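Local atomic coordinates of N-acetyltransferase family protein (Bacillus anthracis, PDB entry 3LNB), a protein that catalyses the transfer of an acetyl group from acetyl-coenzyme A to arylamines and inactivates the antibiotic sulfamethoxazole, presumably by acetylating it. Residues A[42-47]-A[63-68]; A[70-75]-A[93-98]; A[79-84]-A[226-231]; A[88-93]-A[100-105]. The protein carries 1 engineered substitution. All blocks are in the same frame, centred on the assembly; numbering follows the deposited sequence.

Contact 1: A[42-47]-A[63-68]; sequences RLKIPA and GMILPF. Engineered in segment 63-68: Phe68 (natural residue Tyr). With COA (coenzyme A), chain B.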
# COMPACT_ATOMS: atom_id res chain seq x y z
N ARG A 42 -2.14 -10.01 -13.61
CA ARG A 42 -2.26 -10.18 -12.16
C ARG A 42 -3.51 -9.52 -11.60
O ARG A 42 -4.22 -10.12 -10.80
CB ARG A 42 -1.03 -9.60 -11.46
CG ARG A 42 -1.04 -9.70 -9.93
CD ARG A 42 -0.72 -11.10 -9.43
NE ARG A 42 -0.33 -11.07 -8.02
CZ ARG A 42 -1.07 -11.57 -7.02
NH1 ARG A 42 -0.63 -11.49 -5.77
NH2 ARG A 42 -2.23 -12.15 -7.27
N LEU A 43 -3.77 -8.29 -12.01
CA LEU A 43 -4.92 -7.55 -11.51
C LEU A 43 -6.21 -7.84 -12.26
O LEU A 43 -7.23 -7.17 -12.06
CB LEU A 43 -4.64 -6.05 -11.50
CG LEU A 43 -3.57 -5.56 -10.50
CD1 LEU A 43 -4.01 -5.89 -9.09
CD2 LEU A 43 -2.22 -6.23 -10.80
N LYS A 44 -6.17 -8.85 -13.13
CA LYS A 44 -7.34 -9.25 -13.90
C LYS A 44 -8.00 -8.09 -14.63
O LYS A 44 -9.23 -7.98 -14.66
CB LYS A 44 -8.37 -9.89 -12.98
CG LYS A 44 -7.79 -10.79 -11.93
CD LYS A 44 -7.30 -12.10 -12.49
CE LYS A 44 -7.81 -13.25 -11.63
NZ LYS A 44 -7.62 -12.97 -10.17
N ILE A 45 -7.18 -7.21 -15.19
CA ILE A 45 -7.69 -6.06 -15.92
C ILE A 45 -7.29 -6.21 -17.39
O ILE A 45 -6.11 -6.36 -17.71
CB ILE A 45 -7.11 -4.74 -15.37
CG1 ILE A 45 -7.67 -4.48 -13.97
CG2 ILE A 45 -7.46 -3.59 -16.31
CD1 ILE A 45 -7.03 -3.30 -13.28
N PRO A 46 -8.27 -6.17 -18.30
CA PRO A 46 -7.97 -6.30 -19.72
C PRO A 46 -6.93 -5.28 -20.14
O PRO A 46 -6.98 -4.13 -19.72
CB PRO A 46 -9.32 -6.02 -20.38
CG PRO A 46 -9.94 -5.03 -19.43
CD PRO A 46 -9.65 -5.68 -18.10
N ALA A 47 -5.98 -5.71 -20.96
CA ALA A 47 -4.95 -4.80 -21.44
C ALA A 47 -5.67 -3.70 -22.22
O ALA A 47 -6.50 -3.98 -23.09
CB ALA A 47 -3.97 -5.55 -22.33
N GLY A 63 -6.12 -3.43 -4.29
CA GLY A 63 -6.55 -3.66 -2.93
C GLY A 63 -7.20 -5.02 -2.72
O GLY A 63 -7.05 -5.64 -1.67
N MET A 64 -7.93 -5.48 -3.73
CA MET A 64 -8.63 -6.76 -3.68
C MET A 64 -7.76 -7.97 -4.00
O MET A 64 -8.10 -9.09 -3.63
CB MET A 64 -9.80 -6.74 -4.67
CG MET A 64 -10.92 -5.80 -4.32
SD MET A 64 -11.73 -6.29 -2.80
CE MET A 64 -12.68 -7.71 -3.36
N ILE A 65 -6.64 -7.74 -4.68
CA ILE A 65 -5.77 -8.85 -5.09
C ILE A 65 -4.35 -8.88 -4.52
O ILE A 65 -3.88 -9.94 -4.10
CB ILE A 65 -5.70 -8.88 -6.64
CG1 ILE A 65 -7.09 -9.15 -7.21
CG2 ILE A 65 -4.69 -9.92 -7.11
CD1 ILE A 65 -7.22 -8.94 -8.70
N LEU A 66 -3.67 -7.75 -4.52
CA LEU A 66 -2.30 -7.70 -4.00
C LEU A 66 -2.30 -7.57 -2.47
O LEU A 66 -2.56 -6.50 -1.93
CB LEU A 66 -1.55 -6.52 -4.62
CG LEU A 66 -1.32 -6.60 -6.13
CD1 LEU A 66 -0.58 -5.35 -6.59
CD2 LEU A 66 -0.51 -7.86 -6.47
N PRO A 67 -1.98 -8.67 -1.76
CA PRO A 67 -1.95 -8.64 -0.30
C PRO A 67 -0.86 -7.73 0.26
O PRO A 67 0.21 -7.60 -0.33
CB PRO A 67 -1.69 -10.09 0.08
CG PRO A 67 -2.11 -10.87 -1.14
CD PRO A 67 -1.63 -10.01 -2.26
N PHE A 68 -1.16 -7.08 1.38
CA PHE A 68 -0.20 -6.23 2.07
C PHE A 68 0.47 -7.21 3.02
O PHE A 68 -0.18 -7.74 3.93
CB PHE A 68 -0.94 -5.13 2.85
CG PHE A 68 -0.05 -4.31 3.74
CD1 PHE A 68 0.60 -3.17 3.25
CD2 PHE A 68 0.15 -4.67 5.08
CE1 PHE A 68 1.42 -2.41 4.08
CE2 PHE A 68 0.97 -3.91 5.91
CZ PHE A 68 1.61 -2.77 5.41
N1A COA B . 2.92 -4.75 11.46
C2A COA B . 2.69 -5.98 11.90
N3A COA B . 1.55 -6.31 12.48
C4A COA B . 0.58 -5.40 12.64
C5A COA B . 0.79 -4.10 12.20
C6A COA B . 2.00 -3.79 11.59
N6A COA B . 2.23 -2.56 11.14
N7A COA B . -0.32 -3.41 12.47
C8A COA B . -1.18 -4.24 13.05
N9A COA B . -0.64 -5.45 13.16
C1B COA B . -1.34 -6.66 13.65
C2B COA B . -1.86 -6.53 15.08
O2B COA B . -0.80 -6.75 16.01
C3B COA B . -2.87 -7.67 15.11
O3B COA B . -2.24 -8.89 15.54
P3B COA B . -3.10 -9.95 16.39
O7A COA B . -4.44 -10.18 15.82
O8A COA B . -2.22 -11.29 16.46
O9A COA B . -3.16 -9.35 17.88
C4B COA B . -3.32 -7.80 13.66
O4B COA B . -2.55 -6.84 12.91
C5B COA B . -4.80 -7.45 13.50
O5B COA B . -5.03 -6.10 13.90
P1A COA B . -6.54 -5.56 14.04
O1A COA B . -6.42 -3.97 14.27
O2A COA B . -7.26 -6.24 15.14
O3A COA B . -7.24 -5.82 12.61
P2A COA B . -7.04 -4.87 11.32
O4A COA B . -8.22 -3.79 11.40
O5A COA B . -7.10 -5.68 10.08
O6A COA B . -5.66 -4.06 11.49
CBP COA B . -4.00 -3.66 9.72
CCP COA B . -4.44 -4.52 10.91
CDP COA B . -4.97 -3.86 8.56
CEP COA B . -2.59 -4.09 9.29
CAP COA B . -3.97 -2.19 10.13
OAP COA B . -3.11 -2.02 11.26
C9P COA B . -3.47 -1.30 8.99
O9P COA B . -4.17 -1.07 8.01
N8P COA B . -2.25 -0.80 9.18
C7P COA B . -1.59 0.10 8.22
C6P COA B . -0.11 -0.29 8.07
C5P COA B . 0.69 0.84 7.41
O5P COA B . 0.96 1.86 8.05
N4P COA B . 1.06 0.64 6.16
C3P COA B . 1.83 1.64 5.41
C2P COA B . 3.31 1.61 5.79
S1P COA B . 4.19 0.11 5.21
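Arg42 turns its CG away from its own backbone N (chi1 179°) and then bends at chi2 (77°), which lays the side chain along Ile65 and slantwise over Leu66. Ile65, on the other segment, sets CG2 opposite its backbone N and runs CG1 out in an extended line to CD1, giving it two separate points of contact. The guanidinium of Arg42 settles with one face over the methyl CD2 of Leu66, 3.6 Å from NE. The Arg42 and Ile65 side chains run antiparallel past each other, bringing Arg42 NH2 to 3.3 Å from Ile65 CG2, while NH1 reaches the ring of Pro67 at CD, 3.9 Å away. No hydrogen bond joins the two segments. The polar end of Arg42 is instead fixed by backbone carbonyls, NE donating to Leu90 O and NH1 to Arg95 O, and these bonds hold the flat group in place above the leucine. Further along, Ile65 CD1 lies 3.8 Å from Lys44 CG, and Leu43 CD1 meets Leu66 CG at 4.1 Å, the two leucines crossing nearly at a right angle. Lys44, with positive phi, is the C-prime residue of a Schellman motif that ends helix 34-42 and turns the chain aside. Beyond Pro67, the engineered Phe68 brings CZ to 3.5 Å from N4P of coenzyme A, with the thiol sulfur S1P at its ring edge. The contact thus joins the C-terminal ends of helices 34-42 and 55-65, just before the chain enters strand 68-69, which pairs with strand 252-256.

Contact 2: A[70-75]-A[93-98]; sequences NLDIMA and QKRGGL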
# COMPACT_ATOMS: atom_id res chain seq x y z
N ASN A 70 4.51 -8.75 4.90
CA ASN A 70 5.92 -8.61 5.26
C ASN A 70 6.57 -9.98 5.43
O ASN A 70 7.56 -10.11 6.16
CB ASN A 70 6.02 -7.88 6.59
CG ASN A 70 5.53 -8.73 7.75
OD1 ASN A 70 4.71 -9.64 7.56
ND2 ASN A 70 6.01 -8.44 8.95
N LEU A 71 6.03 -11.00 4.76
CA LEU A 71 6.54 -12.36 4.88
C LEU A 71 8.02 -12.56 4.52
O LEU A 71 8.66 -13.46 5.07
CB LEU A 71 5.67 -13.33 4.08
CG LEU A 71 4.16 -13.24 4.37
CD1 LEU A 71 3.45 -14.35 3.61
CD2 LEU A 71 3.89 -13.39 5.87
N ASP A 72 8.56 -11.76 3.61
CA ASP A 72 9.97 -11.90 3.25
C ASP A 72 10.83 -11.44 4.42
O ASP A 72 11.89 -12.00 4.69
CB ASP A 72 10.31 -11.09 2.00
CG ASP A 72 9.96 -11.82 0.71
OD1 ASP A 72 9.54 -12.99 0.78
OD2 ASP A 72 10.11 -11.22 -0.37
N ILE A 73 10.36 -10.40 5.11
CA ILE A 73 11.07 -9.88 6.27
C ILE A 73 11.07 -10.98 7.32
O ILE A 73 12.09 -11.25 7.94
CB ILE A 73 10.36 -8.61 6.85
CG1 ILE A 73 10.41 -7.48 5.82
CG2 ILE A 73 11.01 -8.19 8.16
CD1 ILE A 73 9.74 -6.19 6.27
N MET A 74 9.92 -11.63 7.50
CA MET A 74 9.81 -12.71 8.47
C MET A 74 10.69 -13.91 8.08
O MET A 74 11.34 -14.51 8.93
CB MET A 74 8.35 -13.17 8.57
CG MET A 74 7.39 -12.12 9.10
SD MET A 74 7.72 -11.72 10.83
CE MET A 74 8.84 -10.36 10.70
N ALA A 75 10.71 -14.25 6.79
CA ALA A 75 11.49 -15.38 6.32
C ALA A 75 12.96 -15.05 6.06
O ALA A 75 13.77 -15.96 5.82
CB ALA A 75 10.87 -15.95 5.05
N GLN A 93 5.23 -14.38 -9.19
CA GLN A 93 5.13 -15.35 -8.11
C GLN A 93 3.86 -15.13 -7.28
O GLN A 93 3.67 -15.74 -6.23
CB GLN A 93 6.38 -15.28 -7.23
CG GLN A 93 7.68 -15.47 -8.02
CD GLN A 93 8.94 -15.28 -7.19
OE1 GLN A 93 9.02 -14.37 -6.37
NE2 GLN A 93 9.94 -16.13 -7.41
N LYS A 94 3.00 -14.24 -7.77
CA LYS A 94 1.74 -13.92 -7.11
C LYS A 94 1.85 -13.71 -5.60
O LYS A 94 1.10 -14.30 -4.82
CB LYS A 94 0.70 -15.01 -7.41
CG LYS A 94 0.36 -15.18 -8.89
CD LYS A 94 -0.65 -16.31 -9.09
CE LYS A 94 -0.50 -16.98 -10.45
NZ LYS A 94 -1.38 -18.19 -10.60
N ARG A 95 2.80 -12.86 -5.20
CA ARG A 95 2.99 -12.53 -3.79
C ARG A 95 2.45 -11.11 -3.57
O ARG A 95 1.95 -10.47 -4.49
CB ARG A 95 4.48 -12.55 -3.42
CG ARG A 95 5.16 -13.93 -3.38
CD ARG A 95 4.83 -14.69 -2.09
NE ARG A 95 5.12 -13.89 -0.90
CZ ARG A 95 6.34 -13.64 -0.43
NH1 ARG A 95 7.41 -14.13 -1.04
NH2 ARG A 95 6.48 -12.87 0.64
N GLY A 96 2.56 -10.64 -2.33
CA GLY A 96 2.12 -9.30 -1.98
C GLY A 96 3.32 -8.51 -1.51
O GLY A 96 4.44 -8.78 -1.95
N GLY A 97 3.10 -7.55 -0.62
CA GLY A 97 4.22 -6.76 -0.12
C GLY A 97 3.82 -5.59 0.74
O GLY A 97 2.63 -5.39 1.03
N LEU A 98 4.81 -4.82 1.17
CA LEU A 98 4.54 -3.65 2.00
C LEU A 98 4.39 -2.42 1.10
O LEU A 98 4.58 -2.48 -0.11
CB LEU A 98 5.66 -3.45 3.02
CG LEU A 98 5.73 -4.52 4.13
CD1 LEU A 98 6.97 -4.30 5.00
CD2 LEU A 98 4.47 -4.47 4.97
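Arg95 carries this contact, its side chain running outward toward helix 71-75. The bond from CA to CB is directed at that helix, and bends at chi2 (-79°) and chi3 (-53°) fold the chain to end beside the first helical turn. CZ stands 3.5 Å from Asp72 OD1. NH2 passes 3.6 Å from Leu71 CB and donates to Asp72 OD1 at 3.1 Å. NH1 donates to the same oxygen at 3.0 Å, so both terminal nitrogens grip one atom end-on in a salt bridge. OD1 lies in the guanidinium plane, yet the carboxylate is turned 79° against it: both nitrogens come from the same face of the carboxylate, NH1 on the syn side but tilted out of plane, NH2 from well above it. NH2 also bridges to Glu69, and Asp72 OD2 to Lys89. Leu98 CD1 meets Ile73 CD1 at 3.6 Å, the two side chains roughly perpendicular, and lies 4.0 Å from Asn70 CB. Asn70 OD1 accepts from Ile251 N, and ND2 bonds to Phe246 O and Gly249 O. Together these links tie short helix 71-75 to the loop between helices 83-92 and 99-112, with helix 283-294 against Leu71 and helix 228-240 against Ile73 and Leu98.

Contact 3: A[79-84]-A[226-231]; sequences KNISKN and IDEQKV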
# COMPACT_ATOMS: atom_id res chain seq x y z
N LYS A 79 15.12 -8.90 -0.94
CA LYS A 79 15.96 -8.44 -2.04
C LYS A 79 15.80 -6.93 -2.16
O LYS A 79 14.87 -6.35 -1.61
CB LYS A 79 15.52 -9.07 -3.37
CG LYS A 79 15.86 -10.53 -3.53
CD LYS A 79 15.44 -11.05 -4.91
CE LYS A 79 16.33 -10.50 -6.01
NZ LYS A 79 16.31 -11.37 -7.21
N ASN A 80 16.73 -6.30 -2.87
CA ASN A 80 16.64 -4.86 -3.08
C ASN A 80 15.46 -4.64 -4.02
O ASN A 80 15.07 -5.54 -4.77
CB ASN A 80 17.92 -4.32 -3.70
CG ASN A 80 18.42 -5.17 -4.84
OD1 ASN A 80 18.82 -6.32 -4.63
ND2 ASN A 80 18.39 -4.63 -6.05
N ILE A 81 14.92 -3.43 -3.98
CA ILE A 81 13.78 -3.08 -4.81
C ILE A 81 14.23 -2.64 -6.20
O ILE A 81 15.15 -1.84 -6.35
CB ILE A 81 12.98 -1.94 -4.16
CG1 ILE A 81 12.66 -2.29 -2.70
CG2 ILE A 81 11.70 -1.68 -4.94
CD1 ILE A 81 11.81 -3.52 -2.52
N SER A 82 13.57 -3.18 -7.22
CA SER A 82 13.84 -2.85 -8.62
C SER A 82 12.60 -3.26 -9.41
O SER A 82 11.82 -4.10 -8.96
CB SER A 82 15.06 -3.60 -9.14
OG SER A 82 14.73 -4.94 -9.47
N LYS A 83 12.43 -2.66 -10.59
CA LYS A 83 11.28 -2.98 -11.44
C LYS A 83 11.17 -4.49 -11.62
O LYS A 83 10.14 -5.10 -11.32
CB LYS A 83 11.42 -2.30 -12.81
CG LYS A 83 10.34 -2.72 -13.80
CD LYS A 83 10.58 -2.14 -15.19
CE LYS A 83 10.40 -0.64 -15.20
NZ LYS A 83 10.77 -0.06 -16.52
N ASN A 84 12.25 -5.09 -12.12
CA ASN A 84 12.28 -6.52 -12.36
C ASN A 84 11.95 -7.35 -11.12
O ASN A 84 11.14 -8.27 -11.21
CB ASN A 84 13.66 -6.93 -12.88
CG ASN A 84 13.86 -8.41 -12.80
OD1 ASN A 84 13.39 -9.17 -13.66
ND2 ASN A 84 14.55 -8.86 -11.75
N ILE A 226 11.96 10.80 -4.32
CA ILE A 226 12.89 9.78 -3.85
C ILE A 226 13.17 8.74 -4.93
O ILE A 226 12.28 8.38 -5.70
CB ILE A 226 12.36 9.07 -2.58
CG1 ILE A 226 11.04 8.37 -2.87
CG2 ILE A 226 12.19 10.10 -1.47
CD1 ILE A 226 10.43 7.67 -1.66
N ASP A 227 14.41 8.27 -4.98
CA ASP A 227 14.81 7.28 -5.97
C ASP A 227 14.84 5.87 -5.40
O ASP A 227 14.44 5.64 -4.26
CB ASP A 227 16.18 7.66 -6.54
CG ASP A 227 17.30 7.61 -5.50
OD1 ASP A 227 18.41 8.07 -5.83
OD2 ASP A 227 17.08 7.11 -4.37
N GLU A 228 15.30 4.91 -6.21
CA GLU A 228 15.34 3.51 -5.80
C GLU A 228 16.29 3.28 -4.61
O GLU A 228 16.01 2.46 -3.73
CB GLU A 228 15.75 2.63 -6.99
CG GLU A 228 15.41 1.15 -6.82
CD GLU A 228 14.53 0.60 -7.96
OE1 GLU A 228 15.03 0.45 -9.10
OE2 GLU A 228 13.34 0.32 -7.70
N GLN A 229 17.40 4.00 -4.58
CA GLN A 229 18.34 3.84 -3.48
C GLN A 229 17.67 4.21 -2.15
O GLN A 229 17.80 3.50 -1.16
CB GLN A 229 19.59 4.71 -3.69
CG GLN A 229 20.82 4.12 -3.04
CD GLN A 229 22.10 4.84 -3.41
OE1 GLN A 229 22.25 5.33 -4.54
NE2 GLN A 229 23.03 4.91 -2.47
N LYS A 230 16.95 5.33 -2.15
CA LYS A 230 16.24 5.78 -0.94
C LYS A 230 15.19 4.74 -0.58
O LYS A 230 15.01 4.40 0.59
CB LYS A 230 15.57 7.13 -1.18
CG LYS A 230 14.58 7.56 -0.09
CD LYS A 230 15.24 7.78 1.27
CE LYS A 230 14.20 8.24 2.30
NZ LYS A 230 14.77 8.45 3.66
N VAL A 231 14.49 4.24 -1.59
CA VAL A 231 13.47 3.23 -1.36
C VAL A 231 14.12 1.98 -0.77
O VAL A 231 13.53 1.31 0.07
CB VAL A 231 12.73 2.88 -2.67
CG1 VAL A 231 11.87 1.64 -2.49
CG2 VAL A 231 11.83 4.05 -3.06
O HOH W 1 14.51 -0.64 -11.30
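Two helix N-termini meet here, those of helices 83-92 and 228-240, each preceded by an N-cap residue. Ser82 caps the first, its OG accepting from Asn85 N. Asp227 caps the second: OD2 receives Lys230 N at 2.8 Å in a nearly straight bond of 167°. Glu228, in the first turn of its helix, extends toward segment 79-84. Its CG stands opposite the backbone N (chi1 -162°), and a bend at chi2 brings the carboxylate against the backbone of Ile81 and Ser82, with OE2 3.3 Å from Ser82 CA. The same oxygen lies 3.1 Å from Ile81 O; both are acceptors, so this approach is no hydrogen bond, and OE2 finds its donor in Tyr108 OH of helix 99-112. One turn further on, Val231 CG1 packs 4.0 Å from Ile81 CG1, one side chain lying crosswise to the other, while Ile81 also rests on Tyr100 and Glu101. The contact therefore joins the start of a helix in the N-terminal part of the chain to one that follows strand 216-225 of the large sheet. A water completes it, apparently donating to Glu228 OE1, though at a doubtfully short distance, and accepting from Lys83 N at 3.0 Å.

Contact 4: A[88-93]-A[100-105]; sequences EKLLIQ and YELNSL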
# COMPACT_ATOMS: atom_id res chain seq x y z
N GLU A 88 8.77 -9.76 -10.65
CA GLU A 88 8.98 -11.16 -10.30
C GLU A 88 8.21 -11.56 -9.05
O GLU A 88 7.49 -12.56 -9.04
CB GLU A 88 10.46 -11.44 -10.07
CG GLU A 88 10.78 -12.92 -9.94
CD GLU A 88 10.37 -13.70 -11.18
OE1 GLU A 88 10.62 -13.19 -12.30
OE2 GLU A 88 9.81 -14.81 -11.05
N LYS A 89 8.35 -10.78 -7.98
CA LYS A 89 7.69 -11.10 -6.73
C LYS A 89 6.18 -10.90 -6.70
O LYS A 89 5.43 -11.87 -6.53
CB LYS A 89 8.32 -10.31 -5.57
CG LYS A 89 7.70 -10.60 -4.21
CD LYS A 89 8.31 -9.74 -3.11
CE LYS A 89 7.57 -9.97 -1.78
NZ LYS A 89 8.01 -9.06 -0.70
N LEU A 90 5.72 -9.66 -6.89
CA LEU A 90 4.30 -9.36 -6.83
C LEU A 90 3.41 -9.79 -7.98
O LEU A 90 2.21 -10.00 -7.79
CB LEU A 90 4.08 -7.86 -6.60
CG LEU A 90 4.35 -7.33 -5.19
CD1 LEU A 90 5.83 -7.36 -4.92
CD2 LEU A 90 3.82 -5.91 -5.08
N LEU A 91 3.97 -9.91 -9.18
CA LEU A 91 3.15 -10.31 -10.30
C LEU A 91 3.31 -11.78 -10.66
O LEU A 91 2.37 -12.55 -10.56
CB LEU A 91 3.44 -9.42 -11.52
CG LEU A 91 3.31 -7.92 -11.25
CD1 LEU A 91 3.52 -7.14 -12.54
CD2 LEU A 91 1.94 -7.61 -10.67
N ILE A 92 4.52 -12.16 -11.06
CA ILE A 92 4.79 -13.54 -11.45
C ILE A 92 4.62 -14.59 -10.35
O ILE A 92 3.94 -15.60 -10.56
CB ILE A 92 6.20 -13.65 -12.07
CG1 ILE A 92 6.24 -12.82 -13.35
CG2 ILE A 92 6.56 -15.11 -12.35
CD1 ILE A 92 7.63 -12.64 -13.91
N GLN A 93 5.23 -14.38 -9.19
CA GLN A 93 5.13 -15.35 -8.11
C GLN A 93 3.86 -15.13 -7.28
O GLN A 93 3.67 -15.74 -6.23
CB GLN A 93 6.38 -15.28 -7.23
CG GLN A 93 7.68 -15.47 -8.02
CD GLN A 93 8.94 -15.28 -7.19
OE1 GLN A 93 9.02 -14.37 -6.37
NE2 GLN A 93 9.94 -16.13 -7.41
N TYR A 100 6.21 0.29 0.37
CA TYR A 100 7.28 0.66 -0.56
C TYR A 100 7.41 -0.27 -1.77
O TYR A 100 8.05 0.09 -2.77
CB TYR A 100 8.62 0.77 0.17
CG TYR A 100 9.01 -0.44 0.97
CD1 TYR A 100 8.66 -0.56 2.31
CD2 TYR A 100 9.71 -1.49 0.37
CE1 TYR A 100 9.00 -1.69 3.04
CE2 TYR A 100 10.05 -2.62 1.09
CZ TYR A 100 9.69 -2.72 2.43
OH TYR A 100 10.02 -3.86 3.13
N GLU A 101 6.83 -1.46 -1.69
CA GLU A 101 6.89 -2.40 -2.82
C GLU A 101 5.65 -2.19 -3.68
O GLU A 101 5.74 -2.06 -4.90
CB GLU A 101 6.94 -3.84 -2.32
CG GLU A 101 8.18 -4.14 -1.50
CD GLU A 101 8.14 -5.53 -0.88
OE1 GLU A 101 8.55 -6.50 -1.56
OE2 GLU A 101 7.70 -5.64 0.27
N LEU A 102 4.49 -2.16 -3.03
CA LEU A 102 3.24 -1.96 -3.74
C LEU A 102 3.26 -0.66 -4.54
O LEU A 102 2.94 -0.65 -5.73
CB LEU A 102 2.07 -1.94 -2.74
CG LEU A 102 1.77 -3.29 -2.07
CD1 LEU A 102 0.79 -3.11 -0.91
CD2 LEU A 102 1.19 -4.23 -3.13
N ASN A 103 3.65 0.44 -3.90
CA ASN A 103 3.68 1.73 -4.59
C ASN A 103 4.84 1.91 -5.56
O ASN A 103 4.75 2.71 -6.48
CB ASN A 103 3.63 2.88 -3.59
CG ASN A 103 2.24 3.07 -3.00
OD1 ASN A 103 1.23 2.81 -3.65
ND2 ASN A 103 2.19 3.54 -1.76
N SER A 104 5.93 1.18 -5.35
CA SER A 104 7.05 1.28 -6.28
C SER A 104 6.60 0.60 -7.58
O SER A 104 6.85 1.10 -8.67
CB SER A 104 8.29 0.57 -5.73
OG SER A 104 8.98 1.39 -4.80
N LEU A 105 5.93 -0.54 -7.45
CA LEU A 105 5.43 -1.27 -8.61
C LEU A 105 4.43 -0.42 -9.37
O LEU A 105 4.53 -0.26 -10.58
CB LEU A 105 4.77 -2.58 -8.18
CG LEU A 105 4.12 -3.37 -9.33
CD1 LEU A 105 5.18 -3.78 -10.35
CD2 LEU A 105 3.42 -4.59 -8.76
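Leu90 and Leu105 lie at the centre of the first shell, running antiparallel with their CD2 methyls 3.9 Å apart. Leu90 CD2 also touches Leu102 CD2 at 3.7 Å, and there one side chain stands nearly square to the other. From the next position along helix 83-92, Leu91 CD2 comes to 3.9 Å from Leu105 CD2, so one methyl of Leu105 serves two partners. At the border of this apolar patch runs a salt bridge. Lys89, fully extended with CG opposite its backbone N (chi1 -179°), brings NZ to 2.8 Å from Glu101 OE1 and uses the syn lone pair of that oxygen. Both ends have second partners: Lys89 NZ also pairs with Asp72, and Glu101 OE2 accepts from Leu98 N, just ahead of helix 99-112. The buried carboxylate is thus engaged through both oxygens, and the nearby ammonium would probably favour its charged form. Within helix 83-92 a wider pi-type turn at 88-92 closes with Gln93 N on Glu88 O at 2.9 Å. The two helical segments cross at -70° with axes 10.9 Å apart, a separation spanned by the leucines. Leu86 adds to the interface from helix 83-92; helix 34-42 lies against Leu91 and Leu105, and helix 228-240 flanks the other helix at Tyr100 and Ser104.

In the fold
Contact 4 lies at the middle of the group, its centre about 9 Å from that of contact 2 and about 11 Å from those of contacts 1 and 3. Pro67 O of contact 1 probably accepts from Gly97 N of contact 2 at 2.9 Å, Gly97 O lies 3.5 Å from Leu102 CD1 of contact 4, and Val231 CG1 of contact 3 touches Ser104 OG at 3.7 Å. Contacts 1 and 2 each bring one side chain to coenzyme A: the engineered Phe68 lies against the cofactor, and the side chain of Leu98 is about 4 Å from it. The side chain of Val231 is about 11 Å from coenzyme A. Leu98 also precedes Cys99, which, with His138 and Asp153, probably forms the Cys-His-Asp triad known from arylamine N-acetyltransferases.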